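Local structure of diacylglycerol O-acyltransferase (Marinobacter hydrocarbonoclasticus, 6CHJ) at residues B[396-401]-B[413-418]; B[95-100]-B[239-244]; B[27-32]-B[388-393]; B[114-119]-B[131-136]. The protein probably catalyses the transfer of fatty acyl groups from acyl-CoA to diacylglycerol or to long-chain alcohols, yielding triacylglycerols or wax esters. All blocks are in the same frame, centred on the assembly; numbering follows the deposited sequence.

Interaction 1. Residues B[396-401]-B[413-418]; sequences EGMYPV and TLTSYN
E396 meets the other strand through its backbone: its carbonyl carbon C lies 4.0 Å from CE2 of Y417, at the edge of the phenol ring and near its plane. The carboxylate turns the other way, to S30 and K394. E396 and G397 both face L28 on strand 22-30, a classic beta bulge, and a side chain on G397 would run into the hydroxyl of Y399. At M398 the side chain points at 413-418. CG of M398 takes the crowded position between the backbone N and the carbonyl carbon (chi1 35°) and packs 3.8 Å from CB of Y417. SD of M398 lies 4.8 Å from the centroid of the Y417 ring, oblique to it, as a Met-aromatic contact, and the bend at chi3 sends CE toward T415. The carbonyl O of M398 rests 3.5 Å from CG2 of T415. The P400 ring packs on two threonines: its CG slides past T413, 3.5 Å from T413 OG1, while its CD crosses T415 obliquely, 3.8 Å from T415 CG2. Both threonine hydroxyls are satisfied elsewhere, OG1 of T413 by G424 O and OG1 of T415 by V381 O, so the proline ring meets groups already held in place. No hydrogen bond crosses; the strand axes pass 6.7 Å apart at 156°. These strands belong to different sheets: 393-401 pairs with 22-30, whereas 410-417 lies between 420-428 and 376-380. Y399 and V401, whose CB atoms point away from 413-418, pack on 239-247 and 420-428, so both faces of strand 393-401 meet strands of the second sheet.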
# COMPACT_ATOMS: atom_id res chain seq x y z
N GLU B 396 -7.92 -10.51 -23.02
CA GLU B 396 -9.37 -10.64 -22.99
C GLU B 396 -10.11 -9.36 -22.57
O GLU B 396 -11.32 -9.27 -22.80
CB GLU B 396 -9.81 -11.76 -22.05
CG GLU B 396 -9.23 -13.11 -22.35
CD GLU B 396 -9.94 -13.81 -23.50
OE1 GLU B 396 -10.88 -13.21 -24.08
OE2 GLU B 396 -9.55 -14.95 -23.83
N GLY B 397 -9.43 -8.40 -21.94
CA GLY B 397 -10.06 -7.18 -21.47
C GLY B 397 -9.06 -6.27 -20.78
O GLY B 397 -8.22 -6.74 -20.01
N MET B 398 -9.13 -4.96 -21.07
CA MET B 398 -8.22 -3.96 -20.51
C MET B 398 -9.06 -2.86 -19.87
O MET B 398 -9.94 -2.29 -20.53
CB MET B 398 -7.28 -3.39 -21.59
CG MET B 398 -7.93 -3.26 -22.98
SD MET B 398 -6.95 -2.46 -24.28
CE MET B 398 -6.75 -0.81 -23.62
N TYR B 399 -8.80 -2.58 -18.59
CA TYR B 399 -9.66 -1.73 -17.76
C TYR B 399 -8.81 -0.67 -17.07
O TYR B 399 -7.94 -1.02 -16.24
CB TYR B 399 -10.41 -2.56 -16.73
CG TYR B 399 -11.12 -3.75 -17.33
CD1 TYR B 399 -12.40 -3.63 -17.87
CD2 TYR B 399 -10.50 -5.00 -17.38
CE1 TYR B 399 -13.07 -4.73 -18.44
CE2 TYR B 399 -11.14 -6.10 -17.95
CZ TYR B 399 -12.43 -5.95 -18.47
OH TYR B 399 -13.05 -7.04 -19.03
N PRO B 400 -9.02 0.61 -17.36
CA PRO B 400 -8.24 1.64 -16.68
C PRO B 400 -8.66 1.77 -15.22
O PRO B 400 -9.79 1.45 -14.84
CB PRO B 400 -8.58 2.90 -17.48
CG PRO B 400 -9.98 2.65 -17.94
CD PRO B 400 -10.04 1.17 -18.25
N VAL B 401 -7.72 2.24 -14.40
CA VAL B 401 -7.92 2.46 -12.97
C VAL B 401 -7.48 3.88 -12.71
O VAL B 401 -6.29 4.20 -12.85
CB VAL B 401 -7.12 1.48 -12.09
CG1 VAL B 401 -7.66 1.51 -10.67
CG2 VAL B 401 -7.15 0.06 -12.68
N THR B 413 -13.95 5.66 -15.88
CA THR B 413 -13.06 5.71 -17.02
C THR B 413 -13.36 4.59 -17.99
O THR B 413 -13.59 3.44 -17.60
CB THR B 413 -11.62 5.65 -16.59
OG1 THR B 413 -11.50 4.71 -15.51
CG2 THR B 413 -11.17 7.03 -16.12
N LEU B 414 -13.34 4.95 -19.27
CA LEU B 414 -13.83 4.12 -20.34
C LEU B 414 -12.81 4.02 -21.45
O LEU B 414 -12.06 4.96 -21.73
CB LEU B 414 -15.11 4.66 -20.91
CG LEU B 414 -16.15 4.37 -19.86
CD1 LEU B 414 -16.57 5.60 -19.14
CD2 LEU B 414 -17.27 3.74 -20.57
N THR B 415 -12.81 2.86 -22.09
CA THR B 415 -11.94 2.59 -23.22
C THR B 415 -12.61 1.51 -24.04
O THR B 415 -13.60 0.90 -23.62
CB THR B 415 -10.53 2.17 -22.76
OG1 THR B 415 -9.67 2.03 -23.90
CG2 THR B 415 -10.58 0.86 -22.03
N SER B 416 -12.08 1.29 -25.23
CA SER B 416 -12.59 0.23 -26.08
C SER B 416 -11.44 -0.67 -26.49
O SER B 416 -10.28 -0.25 -26.58
CB SER B 416 -13.32 0.78 -27.32
OG SER B 416 -12.58 1.81 -27.95
N TYR B 417 -11.78 -1.94 -26.69
CA TYR B 417 -10.83 -2.94 -27.17
C TYR B 417 -11.62 -3.87 -28.07
O TYR B 417 -12.50 -4.59 -27.59
CB TYR B 417 -10.16 -3.69 -26.01
CG TYR B 417 -9.47 -5.02 -26.36
CD1 TYR B 417 -8.47 -5.09 -27.33
CD2 TYR B 417 -9.80 -6.19 -25.68
CE1 TYR B 417 -7.84 -6.31 -27.63
CE2 TYR B 417 -9.18 -7.40 -25.97
CZ TYR B 417 -8.20 -7.46 -26.94
OH TYR B 417 -7.59 -8.67 -27.21
N ASN B 418 -11.35 -3.80 -29.38
CA ASN B 418 -11.92 -4.71 -30.37
C ASN B 418 -13.44 -4.81 -30.24
O ASN B 418 -14.16 -3.84 -30.49
CB ASN B 418 -11.27 -6.09 -30.26
CG ASN B 418 -11.62 -7.01 -31.44
OD1 ASN B 418 -11.32 -6.69 -32.60
ND2 ASN B 418 -12.26 -8.14 -31.15

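Interaction 2. Residues B[95-100]-B[239-244]; sequences ELLSFV and RRFAAQ
R239 opens strand 239-247 beside the helix without packing on it; its guanidinium leads off to Q18 O and T236 O. The backbone of R240 pairs with G427, which sets the strand in its sheet. F241 carries the contact. Its CG stands anti to the backbone N (chi1 -178°), which turns the ring toward the helix, where V100 and L97 both reach CD2. CG1 of V100 comes within 3.6 Å of CD2 of F241 by an oblique approach; CD2 of L97 lies 4.0 Å from the same F241 CD2, the leucine crossing the phenylalanine at about a right angle. The carbonyl of F241 is covered too, its O being 3.7 Å from CB of L97. A242 faces away, but CD1 of L97 lies 4.2 Å from CA of A242. CD1 of L97 is also 4.0 Å from N of A243, whose CB borders CD2 of L97. No hydrogen bond joins the two segments, but S101 and S105, further along helix 93-105, bond through OG to N of F241 and N of R239. That helix is the connection of a beta-alpha-beta crossover between the parallel neighbours 82-86 and 115-121, and 239-247 is an outermost strand of the second sheet. Docking the helix of one sheet on the edge of another is consistent with the two-part alpha/beta fold of CoA-dependent acyltransferases.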
# COMPACT_ATOMS: atom_id res chain seq x y z
N GLU B 95 -12.79 -11.75 -6.70
CA GLU B 95 -11.50 -11.67 -6.00
C GLU B 95 -10.48 -10.81 -6.77
O GLU B 95 -9.74 -10.03 -6.16
CB GLU B 95 -10.94 -13.08 -5.74
CG GLU B 95 -11.65 -13.84 -4.61
CD GLU B 95 -13.09 -14.23 -4.97
OE1 GLU B 95 -14.03 -13.93 -4.19
OE2 GLU B 95 -13.28 -14.84 -6.04
N LEU B 96 -10.43 -10.93 -8.10
CA LEU B 96 -9.50 -10.12 -8.87
C LEU B 96 -9.74 -8.63 -8.65
O LEU B 96 -8.78 -7.84 -8.65
CB LEU B 96 -9.64 -10.41 -10.36
CG LEU B 96 -8.77 -9.60 -11.32
CD1 LEU B 96 -7.27 -9.77 -11.05
CD2 LEU B 96 -9.08 -10.02 -12.77
N LEU B 97 -11.00 -8.22 -8.46
CA LEU B 97 -11.27 -6.81 -8.31
C LEU B 97 -10.94 -6.33 -6.91
O LEU B 97 -10.51 -5.18 -6.76
CB LEU B 97 -12.73 -6.50 -8.66
CG LEU B 97 -13.13 -6.82 -10.11
CD1 LEU B 97 -14.58 -6.45 -10.37
CD2 LEU B 97 -12.21 -6.16 -11.14
N SER B 98 -11.12 -7.20 -5.91
CA SER B 98 -10.70 -6.89 -4.55
C SER B 98 -9.20 -6.69 -4.49
O SER B 98 -8.72 -5.80 -3.78
CB SER B 98 -11.10 -7.99 -3.58
OG SER B 98 -12.40 -8.46 -3.89
N PHE B 99 -8.45 -7.51 -5.23
CA PHE B 99 -7.01 -7.37 -5.23
C PHE B 99 -6.62 -6.00 -5.77
O PHE B 99 -5.74 -5.33 -5.21
CB PHE B 99 -6.33 -8.48 -6.05
CG PHE B 99 -4.85 -8.27 -6.23
CD1 PHE B 99 -3.93 -8.81 -5.34
CD2 PHE B 99 -4.36 -7.45 -7.27
CE1 PHE B 99 -2.56 -8.57 -5.48
CE2 PHE B 99 -2.99 -7.20 -7.41
CZ PHE B 99 -2.09 -7.77 -6.52
N VAL B 100 -7.24 -5.57 -6.87
CA VAL B 100 -6.87 -4.29 -7.47
C VAL B 100 -7.30 -3.13 -6.56
O VAL B 100 -6.59 -2.12 -6.46
CB VAL B 100 -7.46 -4.16 -8.89
CG1 VAL B 100 -7.18 -2.77 -9.46
CG2 VAL B 100 -6.88 -5.26 -9.81
N ARG B 239 -9.95 2.17 -1.65
CA ARG B 239 -10.54 2.17 -2.97
C ARG B 239 -11.41 0.95 -3.15
O ARG B 239 -11.18 -0.10 -2.54
CB ARG B 239 -9.46 2.22 -4.06
CG ARG B 239 -8.66 3.52 -4.06
CD ARG B 239 -9.57 4.71 -4.39
NE ARG B 239 -8.89 5.99 -4.25
CZ ARG B 239 -8.96 6.75 -3.17
NH1 ARG B 239 -9.68 6.33 -2.13
NH2 ARG B 239 -8.31 7.90 -3.11
N ARG B 240 -12.45 1.11 -3.95
CA ARG B 240 -13.23 0.01 -4.48
C ARG B 240 -13.19 0.13 -6.00
O ARG B 240 -13.53 1.19 -6.54
CB ARG B 240 -14.67 0.01 -3.98
CG ARG B 240 -15.12 -1.36 -3.48
CD ARG B 240 -16.63 -1.48 -3.38
NE ARG B 240 -17.04 -2.78 -2.86
CZ ARG B 240 -16.96 -3.92 -3.54
NH1 ARG B 240 -16.47 -3.93 -4.78
NH2 ARG B 240 -17.36 -5.06 -2.99
N PHE B 241 -12.73 -0.93 -6.66
CA PHE B 241 -12.60 -0.98 -8.10
C PHE B 241 -13.63 -1.94 -8.69
O PHE B 241 -13.83 -3.05 -8.19
CB PHE B 241 -11.21 -1.42 -8.52
CG PHE B 241 -11.00 -1.44 -10.01
CD1 PHE B 241 -11.27 -0.31 -10.77
CD2 PHE B 241 -10.54 -2.58 -10.64
CE1 PHE B 241 -11.07 -0.32 -12.14
CE2 PHE B 241 -10.34 -2.59 -12.01
CZ PHE B 241 -10.60 -1.47 -12.76
N ALA B 242 -14.29 -1.50 -9.76
CA ALA B 242 -15.32 -2.28 -10.44
C ALA B 242 -15.13 -2.08 -11.93
O ALA B 242 -15.15 -0.95 -12.41
CB ALA B 242 -16.73 -1.86 -10.01
N ALA B 243 -14.92 -3.18 -12.64
CA ALA B 243 -14.68 -3.14 -14.07
C ALA B 243 -15.53 -4.21 -14.73
O ALA B 243 -15.91 -5.20 -14.09
CB ALA B 243 -13.19 -3.35 -14.41
N GLN B 244 -15.84 -3.99 -16.01
CA GLN B 244 -16.67 -4.90 -16.79
C GLN B 244 -16.64 -4.48 -18.25
O GLN B 244 -16.37 -3.32 -18.58
CB GLN B 244 -18.12 -4.94 -16.27
CG GLN B 244 -19.08 -5.91 -17.00
CD GLN B 244 -18.49 -7.30 -17.27
OE1 GLN B 244 -17.63 -7.48 -18.15
NE2 GLN B 244 -18.95 -8.28 -16.50

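Interaction 3. Residues B[27-32]-B[388-393]; sequences QLFSFP and LYWNGA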
# COMPACT_ATOMS: atom_id res chain seq x y z
N GLN B 27 -5.15 -5.67 -16.95
CA GLN B 27 -5.17 -6.49 -18.15
C GLN B 27 -5.44 -7.94 -17.79
O GLN B 27 -4.77 -8.50 -16.92
CB GLN B 27 -3.84 -6.38 -18.90
CG GLN B 27 -3.67 -5.07 -19.62
CD GLN B 27 -2.29 -4.94 -20.15
OE1 GLN B 27 -1.36 -5.53 -19.60
NE2 GLN B 27 -2.12 -4.18 -21.23
N LEU B 28 -6.41 -8.54 -18.46
CA LEU B 28 -6.79 -9.92 -18.22
C LEU B 28 -6.44 -10.74 -19.46
O LEU B 28 -6.78 -10.36 -20.58
CB LEU B 28 -8.28 -10.00 -17.93
CG LEU B 28 -8.92 -11.37 -17.83
CD1 LEU B 28 -8.57 -12.00 -16.48
CD2 LEU B 28 -10.42 -11.21 -18.01
N PHE B 29 -5.72 -11.85 -19.26
CA PHE B 29 -5.30 -12.71 -20.36
C PHE B 29 -5.81 -14.12 -20.16
O PHE B 29 -6.18 -14.53 -19.06
CB PHE B 29 -3.78 -12.80 -20.51
CG PHE B 29 -3.09 -11.49 -20.66
CD1 PHE B 29 -2.81 -10.98 -21.91
CD2 PHE B 29 -2.63 -10.81 -19.54
CE1 PHE B 29 -2.12 -9.77 -22.07
CE2 PHE B 29 -1.95 -9.61 -19.68
CZ PHE B 29 -1.70 -9.09 -20.95
N SER B 30 -5.81 -14.88 -21.25
CA SER B 30 -6.02 -16.31 -21.18
C SER B 30 -4.67 -17.02 -21.31
O SER B 30 -3.72 -16.46 -21.87
CB SER B 30 -6.98 -16.78 -22.28
OG SER B 30 -8.32 -16.58 -21.86
N PHE B 31 -4.59 -18.22 -20.74
CA PHE B 31 -3.42 -19.05 -20.98
C PHE B 31 -3.21 -19.21 -22.48
O PHE B 31 -4.18 -19.48 -23.21
CB PHE B 31 -3.58 -20.45 -20.36
CG PHE B 31 -3.29 -20.53 -18.89
CD1 PHE B 31 -3.33 -19.39 -18.08
CD2 PHE B 31 -3.01 -21.77 -18.29
CE1 PHE B 31 -3.09 -19.49 -16.71
CE2 PHE B 31 -2.77 -21.86 -16.93
CZ PHE B 31 -2.80 -20.72 -16.14
N PRO B 32 -1.98 -19.05 -22.99
CA PRO B 32 -1.75 -19.34 -24.41
C PRO B 32 -2.08 -20.81 -24.68
O PRO B 32 -1.93 -21.66 -23.80
CB PRO B 32 -0.26 -19.05 -24.62
CG PRO B 32 0.19 -18.32 -23.36
CD PRO B 32 -0.73 -18.79 -22.26
N LEU B 388 -5.49 -8.80 -29.49
CA LEU B 388 -4.09 -8.62 -29.15
C LEU B 388 -3.62 -9.79 -28.29
O LEU B 388 -4.42 -10.52 -27.69
CB LEU B 388 -3.84 -7.28 -28.45
CG LEU B 388 -3.93 -6.05 -29.35
CD1 LEU B 388 -3.74 -4.76 -28.57
CD2 LEU B 388 -2.91 -6.16 -30.46
N TYR B 389 -2.31 -9.98 -28.27
CA TYR B 389 -1.69 -11.10 -27.57
C TYR B 389 -0.39 -10.62 -26.95
O TYR B 389 0.30 -9.77 -27.52
CB TYR B 389 -1.43 -12.31 -28.50
CG TYR B 389 -2.63 -12.73 -29.32
CD1 TYR B 389 -3.01 -12.01 -30.46
CD2 TYR B 389 -3.42 -13.81 -28.94
CE1 TYR B 389 -4.12 -12.37 -31.19
CE2 TYR B 389 -4.53 -14.18 -29.68
CZ TYR B 389 -4.87 -13.44 -30.80
OH TYR B 389 -5.97 -13.78 -31.55
N TRP B 390 -0.08 -11.16 -25.77
CA TRP B 390 1.26 -11.08 -25.18
C TRP B 390 1.82 -12.49 -25.24
O TRP B 390 1.27 -13.40 -24.61
CB TRP B 390 1.22 -10.58 -23.74
CG TRP B 390 2.55 -10.05 -23.21
CD1 TRP B 390 3.53 -9.39 -23.94
CD2 TRP B 390 3.03 -10.10 -21.86
NE1 TRP B 390 4.58 -9.05 -23.11
CE2 TRP B 390 4.30 -9.47 -21.84
CE3 TRP B 390 2.52 -10.62 -20.66
CZ2 TRP B 390 5.06 -9.36 -20.67
CZ3 TRP B 390 3.27 -10.51 -19.50
CH2 TRP B 390 4.53 -9.89 -19.52
N ASN B 391 2.89 -12.66 -26.02
CA ASN B 391 3.54 -13.95 -26.26
C ASN B 391 2.53 -15.09 -26.32
O ASN B 391 2.63 -16.10 -25.62
CB ASN B 391 4.62 -14.19 -25.21
CG ASN B 391 5.66 -13.09 -25.19
OD1 ASN B 391 6.37 -12.89 -26.17
ND2 ASN B 391 5.73 -12.33 -24.10
N GLY B 392 1.50 -14.88 -27.17
CA GLY B 392 0.45 -15.85 -27.38
C GLY B 392 -0.62 -15.89 -26.31
O GLY B 392 -1.55 -16.70 -26.42
N ALA B 393 -0.53 -15.06 -25.27
CA ALA B 393 -1.62 -14.94 -24.31
C ALA B 393 -2.57 -13.87 -24.83
O ALA B 393 -2.18 -12.71 -25.01
CB ALA B 393 -1.10 -14.59 -22.92
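Two carbonyl oxygens set the closest touches. O of G392 lies 3.2 Å from CB of P32 and also receives a CA-H...O contact from CA of P32, while O of S30 sits 3.4 Å from CB of A393. The A393 methyl is enclosed by the 27-32 chain: CG of P32 lies 4.0 Å from CB of A393, and F29 meets it from the other direction through its own CB. CG of F29 stands anti to the carbonyl carbon (chi1 -55°), which directs the ring to the turn, with CD1 of F29 3.6 Å from O of A393 and CE1 3.8 Å from CB of W390. An alanine in place of F29 removes the ring that touches W390 and A393 and stacks on F128, and would probably leave the turn less firmly seated on strand 22-30. No hydrogen bond joins the segments. W390 to A393 form a type I' turn, made by A393 N bonding to W390 O at 2.5 Å; W390 N bonds back to A393 O, giving a tight two-residue beta hairpin with positive phi at N391 and G392. Further out, ND2 of N391 lies over one face of the W390 indole, offset toward the rim; NE1 of W390 bonds to P162 O and OD1 of N391 to M161 N. W390 packs on L43 and L47 of helix 39-49, and strand 22-30 lies between 127-135 and 393-401.

Interaction 4. Residues B[114-119]-B[131-136]; sequences MWEVHL and YTKVHH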
# COMPACT_ATOMS: atom_id res chain seq x y z
N MET B 114 8.45 5.34 -10.05
CA MET B 114 7.14 5.14 -9.46
C MET B 114 6.25 4.30 -10.39
O MET B 114 5.25 4.75 -10.94
CB MET B 114 6.52 6.49 -9.12
CG MET B 114 7.43 7.31 -8.21
SD MET B 114 6.64 8.77 -7.52
CE MET B 114 7.46 10.09 -8.45
N TRP B 115 6.63 3.03 -10.52
CA TRP B 115 5.80 2.10 -11.25
C TRP B 115 5.84 0.74 -10.56
O TRP B 115 6.82 0.39 -9.91
CB TRP B 115 6.25 1.97 -12.71
CG TRP B 115 7.64 1.45 -12.88
CD1 TRP B 115 8.79 2.19 -12.94
CD2 TRP B 115 8.03 0.08 -13.04
NE1 TRP B 115 9.87 1.37 -13.12
CE2 TRP B 115 9.44 0.07 -13.18
CE3 TRP B 115 7.34 -1.13 -13.06
CZ2 TRP B 115 10.16 -1.12 -13.36
CZ3 TRP B 115 8.06 -2.30 -13.24
CH2 TRP B 115 9.45 -2.29 -13.39
N GLU B 116 4.74 -0.00 -10.69
CA GLU B 116 4.70 -1.39 -10.26
C GLU B 116 3.96 -2.19 -11.32
O GLU B 116 2.99 -1.69 -11.92
CB GLU B 116 3.98 -1.56 -8.93
CG GLU B 116 4.68 -0.92 -7.75
CD GLU B 116 3.75 -0.69 -6.57
OE1 GLU B 116 2.71 -1.39 -6.45
OE2 GLU B 116 4.06 0.21 -5.76
N VAL B 117 4.40 -3.42 -11.55
CA VAL B 117 3.64 -4.40 -12.32
C VAL B 117 3.34 -5.59 -11.40
O VAL B 117 4.26 -6.14 -10.78
CB VAL B 117 4.39 -4.87 -13.58
CG1 VAL B 117 3.53 -5.83 -14.37
CG2 VAL B 117 4.83 -3.69 -14.42
N HIS B 118 2.08 -5.98 -11.34
CA HIS B 118 1.62 -7.07 -10.49
C HIS B 118 1.08 -8.18 -11.39
O HIS B 118 0.02 -8.04 -12.00
CB HIS B 118 0.55 -6.57 -9.52
CG HIS B 118 1.06 -5.62 -8.47
ND1 HIS B 118 0.98 -5.88 -7.12
CD2 HIS B 118 1.65 -4.40 -8.58
CE1 HIS B 118 1.50 -4.88 -6.45
NE2 HIS B 118 1.91 -3.96 -7.31
N LEU B 119 1.81 -9.29 -11.46
CA LEU B 119 1.34 -10.48 -12.15
C LEU B 119 0.56 -11.34 -11.15
O LEU B 119 1.12 -11.82 -10.16
CB LEU B 119 2.52 -11.25 -12.75
CG LEU B 119 2.29 -12.65 -13.35
CD1 LEU B 119 1.32 -12.54 -14.51
CD2 LEU B 119 3.63 -13.30 -13.79
N TYR B 131 -1.78 -6.26 -13.22
CA TYR B 131 -2.16 -4.97 -12.66
C TYR B 131 -0.93 -4.08 -12.63
O TYR B 131 0.02 -4.36 -11.89
CB TYR B 131 -2.76 -5.08 -11.26
CG TYR B 131 -2.87 -3.71 -10.62
CD1 TYR B 131 -3.85 -2.78 -11.03
CD2 TYR B 131 -1.96 -3.32 -9.64
CE1 TYR B 131 -3.93 -1.52 -10.47
CE2 TYR B 131 -2.02 -2.06 -9.07
CZ TYR B 131 -3.00 -1.16 -9.48
OH TYR B 131 -3.02 0.06 -8.87
N THR B 132 -0.97 -2.99 -13.39
CA THR B 132 0.12 -2.04 -13.53
C THR B 132 -0.25 -0.72 -12.88
O THR B 132 -1.36 -0.23 -13.06
CB THR B 132 0.46 -1.82 -15.00
OG1 THR B 132 0.72 -3.09 -15.61
CG2 THR B 132 1.68 -0.93 -15.17
N LYS B 133 0.69 -0.14 -12.14
CA LYS B 133 0.46 1.09 -11.38
C LYS B 133 1.58 2.05 -11.72
O LYS B 133 2.76 1.72 -11.51
CB LYS B 133 0.44 0.80 -9.86
CG LYS B 133 0.23 2.00 -8.95
CD LYS B 133 0.67 1.75 -7.51
CE LYS B 133 0.07 0.49 -6.89
NZ LYS B 133 -0.38 0.78 -5.49
N VAL B 134 1.25 3.23 -12.26
CA VAL B 134 2.27 4.24 -12.55
C VAL B 134 1.81 5.59 -12.02
O VAL B 134 0.63 5.95 -12.15
CB VAL B 134 2.60 4.35 -14.05
CG1 VAL B 134 3.76 5.33 -14.27
CG2 VAL B 134 2.97 2.98 -14.61
N HIS B 135 2.74 6.35 -11.45
CA HIS B 135 2.40 7.67 -10.94
C HIS B 135 2.18 8.66 -12.08
O HIS B 135 2.94 8.70 -13.05
CB HIS B 135 3.49 8.18 -10.01
CG HIS B 135 3.02 9.26 -9.09
ND1 HIS B 135 3.02 10.59 -9.44
CD2 HIS B 135 2.48 9.20 -7.84
CE1 HIS B 135 2.53 11.31 -8.44
NE2 HIS B 135 2.19 10.49 -7.47
N HIS B 136 1.13 9.48 -11.94
CA HIS B 136 0.79 10.45 -12.99
C HIS B 136 1.91 11.47 -13.22
O HIS B 136 2.06 11.97 -14.34
CB HIS B 136 -0.52 11.17 -12.63
CG HIS B 136 -1.31 11.64 -13.82
ND1 HIS B 136 -0.92 12.72 -14.60
CD2 HIS B 136 -2.47 11.20 -14.35
CE1 HIS B 136 -1.80 12.90 -15.56
NE2 HIS B 136 -2.75 12.00 -15.43
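E116 sends its CB out on the sheet face that also carries H118, Y131 and K133. CG stands anti to the carbonyl carbon (chi1 -65°), and the extended chain beyond it runs beside K133, with CD of E116 3.9 Å from CE of K133. At the tip, OE1 of E116 receives a nearly straight bond from NE2 of H118, 2.8 Å long at 164°, through its anti lone pair and close to the imidazole plane. The same OE1 touches CE of K133, but its salt bridge to NZ of K133 is long; NZ bonds to the carbonyls of E103 and H106. ND1 of H118 bonds to OE1 of E85, so two carboxylates may favour a protonated imidazole. An alanine in place of E116 removes the NE2 acceptor and the carboxylate beside K133, and would probably leave H118 less firmly fixed, held from the ND1 side by E85. The edge of the Y131 ring meets the face of H118, and SD of M114 lies over the H135 ring. Along the backbone, five hydrogen bonds join the strands. This is an antiparallel beta hairpin whose second strand leads into the HHxxxDG motif, begun by H135 and H136, characteristic of this acyltransferase family.

Overall arrangement
Interactions 1, 2 and 4 are buried, whereas interaction 3 is partly buried and farther from the chain centre. Interaction 4 alone is held by backbone pairing and has charged side chains in contact across its segments; the others have no hydrogen bond across theirs. Interaction 1 packs strands of the two large sheets on each other; interaction 2 docks a helix that covers the first sheet on the edge strand of the second, and the two meet where F241 touches P400 and V401. Interaction 3 lies at the other end of strand 393-401, joining strand 22-30 to the C-terminal part through a tight turn, P32 and F29. Interaction 4 belongs to the same sheet as 22-30 and meets the helix of interaction 2, where V100 packs on Y131.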